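PDB 4O7J: CarG from Serratia, which contributes to intrinsic resistance to carbapenem antibiotics and structurally resembles lysozyme inhibitors. Local coordinates for residues V92-K96 against Q141-Y147; S52-T57 against P124-W128. All blocks are in the same frame, centred on the assembly; numbering follows the deposited sequence.

Contact 1: V92-K96 against Q141-Y147; sequences VTARK and QSADEAY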
loop_
_atom_site.group_PDB
_atom_site.type_symbol
_atom_site.label_atom_id
_atom_site.label_comp_id
_atom_site.label_asym_id
_atom_site.label_seq_id
_atom_site.Cartn_x
_atom_site.Cartn_y
_atom_site.Cartn_z
ATOM N N VAL A 92 -9.320 -7.203 -12.696
ATOM C CA VAL A 92 -9.252 -6.931 -14.113
ATOM C C VAL A 92 -8.684 -5.556 -14.368
ATOM O O VAL A 92 -9.246 -4.535 -13.938
ATOM C CB VAL A 92 -10.599 -7.071 -14.782
ATOM C CG1 VAL A 92 -10.414 -6.934 -16.313
ATOM C CG2 VAL A 92 -11.191 -8.442 -14.439
ATOM N N THR A 93 -7.524 -5.544 -15.020
ATOM C CA THR A 93 -6.840 -4.305 -15.366
ATOM C C THR A 93 -7.237 -3.955 -16.785
ATOM O O THR A 93 -7.027 -4.765 -17.701
ATOM C CB THR A 93 -5.299 -4.383 -15.209
ATOM O OG1 THR A 93 -4.981 -4.650 -13.841
ATOM C CG2 THR A 93 -4.616 -3.064 -15.607
ATOM N N ALA A 94 -7.804 -2.759 -16.976
ATOM C CA ALA A 94 -8.036 -2.240 -18.335
ATOM C C ALA A 94 -6.922 -1.258 -18.667
ATOM O O ALA A 94 -6.658 -0.280 -17.885
ATOM C CB ALA A 94 -9.339 -1.546 -18.371
ATOM N N ARG A 95 -6.280 -1.400 -19.827
ATOM C CA ARG A 95 -5.208 -0.498 -20.182
ATOM C C ARG A 95 -5.352 -0.116 -21.665
ATOM O O ARG A 95 -5.518 -0.997 -22.486
ATOM C CB ARG A 95 -3.833 -1.190 -19.956
ATOM C CG ARG A 95 -2.631 -0.290 -20.261
ATOM C CD ARG A 95 -1.287 -0.829 -19.793
ATOM N NE ARG A 95 -0.939 -1.987 -20.603
ATOM C CZ ARG A 95 -0.389 -1.950 -21.831
ATOM N NH1 ARG A 95 -0.040 -0.815 -22.429
ATOM N NH2 ARG A 95 -0.177 -3.091 -22.463
ATOM N N LYS A 96 -5.228 1.173 -21.971
ATOM C CA LYS A 96 -5.040 1.675 -23.370
ATOM C C LYS A 96 -3.700 1.259 -23.867
ATOM O O LYS A 96 -2.656 1.538 -23.225
ATOM C CB LYS A 96 -5.242 3.166 -23.437
ATOM C CG LYS A 96 -6.637 3.594 -23.004
ATOM C CD LYS A 96 -6.980 5.023 -23.309
ATOM C CE LYS A 96 -7.081 5.255 -24.806
ATOM N NZ LYS A 96 -7.353 6.634 -25.088
ATOM N N GLN A 141 -12.222 5.843 -25.547
ATOM C CA GLN A 141 -11.496 6.979 -25.057
ATOM C C GLN A 141 -10.872 6.691 -23.646
ATOM O O GLN A 141 -9.754 7.107 -23.418
ATOM C CB GLN A 141 -12.394 8.185 -24.946
ATOM C CG GLN A 141 -11.720 9.453 -24.440
ATOM C CD GLN A 141 -10.649 9.935 -25.360
ATOM O OE1 GLN A 141 -10.965 10.268 -26.493
ATOM N NE2 GLN A 141 -9.351 9.994 -24.893
ATOM N N SER A 142 -11.629 6.062 -22.764
ATOM C CA SER A 142 -11.192 5.844 -21.390
ATOM C C SER A 142 -11.187 4.364 -21.120
ATOM O O SER A 142 -12.077 3.606 -21.590
ATOM C CB SER A 142 -12.149 6.598 -20.416
ATOM O OG SER A 142 -11.628 6.579 -19.093
ATOM N N ALA A 143 -10.126 3.876 -20.471
ATOM C CA ALA A 143 -9.928 2.422 -20.303
ATOM C C ALA A 143 -11.062 1.751 -19.551
ATOM O O ALA A 143 -11.447 0.636 -19.896
ATOM C CB ALA A 143 -8.590 2.133 -19.591
ATOM N N ASP A 144 -11.657 2.458 -18.593
ATOM C CA ASP A 144 -12.748 1.923 -17.790
ATOM C C ASP A 144 -14.020 1.647 -18.645
ATOM O O ASP A 144 -14.852 0.825 -18.240
ATOM C CB ASP A 144 -13.119 2.870 -16.656
ATOM C CG ASP A 144 -13.394 4.247 -17.155
ATOM O OD1 ASP A 144 -12.455 4.820 -17.739
ATOM O OD2 ASP A 144 -14.528 4.723 -17.027
ATOM N N GLU A 145 -14.112 2.275 -19.805
ATOM C CA GLU A 145 -15.246 1.976 -20.661
ATOM C C GLU A 145 -15.282 0.503 -21.141
ATOM O O GLU A 145 -16.333 -0.003 -21.410
ATOM C CB GLU A 145 -15.325 2.941 -21.811
ATOM C CG GLU A 145 -15.656 4.387 -21.496
ATOM C CD GLU A 145 -15.559 5.164 -22.801
ATOM O OE1 GLU A 145 -14.519 5.737 -23.053
ATOM O OE2 GLU A 145 -16.485 5.011 -23.635
ATOM N N ALA A 146 -14.125 -0.131 -21.263
ATOM C CA ALA A 146 -14.017 -1.487 -21.742
ATOM C C ALA A 146 -14.592 -2.501 -20.741
ATOM O O ALA A 146 -14.824 -3.629 -21.074
ATOM C CB ALA A 146 -12.582 -1.846 -22.071
ATOM N N TYR A 147 -14.831 -2.093 -19.502
ATOM C CA TYR A 147 -15.369 -3.058 -18.481
ATOM C C TYR A 147 -16.811 -3.442 -18.872
ATOM O O TYR A 147 -17.337 -4.448 -18.413
ATOM C CB TYR A 147 -15.390 -2.473 -17.062
ATOM C CG TYR A 147 -14.030 -2.363 -16.443
ATOM C CD1 TYR A 147 -13.223 -3.470 -16.327
ATOM C CD2 TYR A 147 -13.554 -1.188 -15.965
ATOM C CE1 TYR A 147 -11.960 -3.394 -15.851
ATOM C CE2 TYR A 147 -12.304 -1.109 -15.444
ATOM C CZ TYR A 147 -11.499 -2.230 -15.377
ATOM O OH TYR A 147 -10.269 -2.121 -14.785
#
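Ala-94 of strand 88-96 and Ala-143, at the start of a 3-10 segment, bring the two backbones closest, with their CA atoms 5.4 Å apart. CB of Ala-94 lies 3.4 Å from O of Ala-143 and 3.9 Å from its CB, a close approach that fits the small side chains. Further back along the strand, Tyr-147 swings its ring alongside Val-92; its CG lies beside its own backbone N (chi1 -73°), which carries the phenol across to the strand. Tyr-147 OH donates to Val-92 O at 2.8 Å, the donor tilted 31° from the carbonyl plane, and it receives a weak, bent bond from Ala-94 N. CG1 of Val-92 touches the same ring at its edge, 3.9 Å from CE1 of Tyr-147. At the far end the bent chain of Lys-96 takes NZ to Gln-141 O (3.0 Å), reaching it from above the carbonyl plane. The same ammonium also donates to the carbonyls of Leu-101 and Asp-103, so three main-chain oxygens grip one buried charge, while Gln-141 NE2 binds Phe-102 O. A loop and the 3-10 segment that follows it thus pack on an inner strand of an antiparallel four-stranded sheet, with hydrogen bonds from Lys-96 to the loop and from Tyr-147 to the strand.

Contact 2: S52-T57 against P124-W128; sequences SIMPVT and PLYEW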
loop_
_atom_site.group_PDB
_atom_site.type_symbol
_atom_site.label_atom_id
_atom_site.label_comp_id
_atom_site.label_asym_id
_atom_site.label_seq_id
_atom_site.Cartn_x
_atom_site.Cartn_y
_atom_site.Cartn_z
ATOM N N SER A 52 -1.552 -10.212 5.380
ATOM C CA SER A 52 -0.507 -10.323 4.402
ATOM C C SER A 52 -0.827 -9.370 3.212
ATOM O O SER A 52 -1.862 -9.531 2.509
ATOM C CB SER A 52 -0.475 -11.762 3.977
ATOM O OG SER A 52 0.642 -12.112 3.167
ATOM N N ILE A 53 0.006 -8.390 2.979
ATOM C CA ILE A 53 -0.243 -7.414 1.920
ATOM C C ILE A 53 0.157 -8.028 0.575
ATOM O O ILE A 53 1.256 -8.546 0.412
ATOM C CB ILE A 53 0.421 -6.041 2.241
ATOM C CG1 ILE A 53 0.007 -4.976 1.189
ATOM C CG2 ILE A 53 1.946 -6.137 2.288
ATOM C CD1 ILE A 53 0.518 -3.563 1.464
ATOM N N MET A 54 -0.750 -8.026 -0.390
ATOM C CA MET A 54 -0.502 -8.558 -1.676
ATOM C C MET A 54 0.280 -7.556 -2.570
ATOM O O MET A 54 -0.048 -6.393 -2.621
ATOM C CB MET A 54 -1.818 -8.950 -2.383
ATOM C CG MET A 54 -2.583 -10.026 -1.675
ATOM S SD MET A 54 -4.089 -10.441 -2.584
ATOM C CE MET A 54 -3.376 -11.293 -3.995
ATOM N N PRO A 55 1.355 -8.039 -3.257
ATOM C CA PRO A 55 2.025 -7.231 -4.273
ATOM C C PRO A 55 1.187 -6.955 -5.522
ATOM O O PRO A 55 0.179 -7.675 -5.815
ATOM C CB PRO A 55 3.299 -8.071 -4.609
ATOM C CG PRO A 55 2.887 -9.478 -4.375
ATOM C CD PRO A 55 1.878 -9.422 -3.218
ATOM N N VAL A 56 1.567 -5.894 -6.199
ATOM C CA VAL A 56 1.052 -5.605 -7.530
ATOM C C VAL A 56 1.883 -6.536 -8.448
ATOM O O VAL A 56 3.119 -6.574 -8.355
ATOM C CB VAL A 56 1.236 -4.140 -7.923
ATOM C CG1 VAL A 56 0.874 -3.920 -9.387
ATOM C CG2 VAL A 56 0.348 -3.255 -7.014
ATOM N N THR A 57 1.221 -7.235 -9.370
ATOM C CA THR A 57 1.905 -8.213 -10.211
ATOM C C THR A 57 2.866 -7.538 -11.163
ATOM O O THR A 57 2.546 -6.508 -11.729
ATOM C CB THR A 57 0.868 -9.011 -11.010
ATOM O OG1 THR A 57 -0.146 -9.362 -10.100
ATOM C CG2 THR A 57 1.451 -10.274 -11.575
ATOM N N PRO A 124 5.901 -14.630 -3.814
ATOM C CA PRO A 124 4.826 -14.152 -2.907
ATOM C C PRO A 124 3.871 -15.280 -2.555
ATOM O O PRO A 124 3.434 -16.032 -3.430
ATOM C CB PRO A 124 4.120 -13.083 -3.727
ATOM C CG PRO A 124 5.128 -12.679 -4.765
ATOM C CD PRO A 124 5.916 -13.900 -5.093
ATOM N N LEU A 125 3.586 -15.402 -1.254
ATOM C CA LEU A 125 2.673 -16.381 -0.757
ATOM C C LEU A 125 1.284 -16.176 -1.379
ATOM O O LEU A 125 0.627 -17.154 -1.829
ATOM C CB LEU A 125 2.551 -16.247 0.741
ATOM C CG LEU A 125 1.536 -17.148 1.408
ATOM C CD1 LEU A 125 1.806 -18.594 1.042
ATOM C CD2 LEU A 125 1.589 -16.906 2.896
ATOM N N TYR A 126 0.863 -14.902 -1.425
ATOM C CA TYR A 126 -0.451 -14.523 -2.012
ATOM C C TYR A 126 -0.249 -13.503 -3.099
ATOM O O TYR A 126 0.368 -12.426 -2.873
ATOM C CB TYR A 126 -1.373 -13.911 -0.966
ATOM C CG TYR A 126 -1.613 -14.779 0.238
ATOM C CD1 TYR A 126 -2.241 -16.017 0.143
ATOM C CD2 TYR A 126 -1.219 -14.360 1.469
ATOM C CE1 TYR A 126 -2.490 -16.789 1.261
ATOM C CE2 TYR A 126 -1.386 -15.152 2.571
ATOM C CZ TYR A 126 -2.032 -16.365 2.463
ATOM O OH TYR A 126 -2.258 -17.107 3.576
ATOM N N GLU A 127 -0.725 -13.824 -4.312
ATOM C CA GLU A 127 -0.595 -12.903 -5.454
ATOM C C GLU A 127 -1.789 -12.978 -6.421
ATOM O O GLU A 127 -2.550 -13.924 -6.401
ATOM C CB GLU A 127 0.718 -13.139 -6.237
ATOM C CG GLU A 127 0.589 -14.378 -7.075
ATOM C CD GLU A 127 1.901 -14.932 -7.654
ATOM O OE1 GLU A 127 2.998 -14.366 -7.411
ATOM O OE2 GLU A 127 1.770 -15.984 -8.338
ATOM N N TRP A 128 -1.909 -11.953 -7.254
ATOM C CA TRP A 128 -2.818 -11.928 -8.380
ATOM C C TRP A 128 -2.016 -12.465 -9.587
ATOM O O TRP A 128 -0.976 -11.910 -10.004
ATOM C CB TRP A 128 -3.276 -10.534 -8.638
ATOM C CG TRP A 128 -4.236 -10.040 -7.635
ATOM C CD1 TRP A 128 -3.992 -9.138 -6.694
ATOM C CD2 TRP A 128 -5.601 -10.469 -7.468
ATOM N NE1 TRP A 128 -5.099 -8.931 -5.952
ATOM C CE2 TRP A 128 -6.111 -9.742 -6.375
ATOM C CE3 TRP A 128 -6.416 -11.422 -8.087
ATOM C CZ2 TRP A 128 -7.401 -9.866 -5.952
ATOM C CZ3 TRP A 128 -7.711 -11.586 -7.668
ATOM C CH2 TRP A 128 -8.216 -10.811 -6.574
HETATM O O HOH W 1 0.110 -9.860 -7.139
#
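Met-54 lays its terminal methyl over one face of the Trp-128 indole, the two side chains crossing at about a right angle. The methionine runs extended from CA to SD and turns at its last torsion (chi3 71°), which brings CE to 3.6 Å from the centroid of the five-membered ring of Trp-128, a CH-pi contact 20° off the ring normal. The sulfur stands obliquely to the same ring in a Met-aromatic contact, and CE also packs 3.4 Å from Glu-127 C. Nearer the backbone, CG of Met-54 meets CB of Tyr-126. That tyrosine has CG beside its backbone N (chi1 -56°), which brings the ring next to Ser-52. The serine comes to the ring edge-on, its OG near the ring plane and 3.4 Å from CD2 of Tyr-126, while CG of Leu-125 covers one face over the centre. The serine hydroxyl finds its polar partner in Asp-30 of the second subunit. Pro-55 sets CG against CB of Pro-124 at 3.9 Å, and Phe-29 of the second subunit packs on both prolines. In Thr-57, OG1 stands opposite the residue's own carbonyl carbon, beside its backbone N, and from there donates to Trp-128 O at 2.7 Å. A bridging water gives hydrogen bonds to Pro-55 O and, at 3.0 Å, to Thr-57 OG1, and accepts one from Trp-128 N at 2.9 Å. Apolar packing and the CH-pi contact therefore dominate, and Thr-57 and the water supply the polar link between two segments that share no direct backbone hydrogen bond.

From the N terminus, the chain first builds most of an antiparallel sheet, and residues 52-57, the first half of contact 2, begin in strand 51-53 and run on into the loop after it. After strand 64-65 comes the four-stranded sheet, whose second strand supplies 92-96. Residues 124-128 then enter one of its two edge strands, 126-135, and close contact 2, a loop of 66 intervening residues that ties the two sheets together beside the second subunit. Only after that strand does 141-147 fold back on 92-96, closing contact 1 over 44 residues. The two loops therefore cross rather than nest. Both contacts reach the four-stranded sheet, on opposite sides of the chain's centre, with their own centres about 23 Å apart.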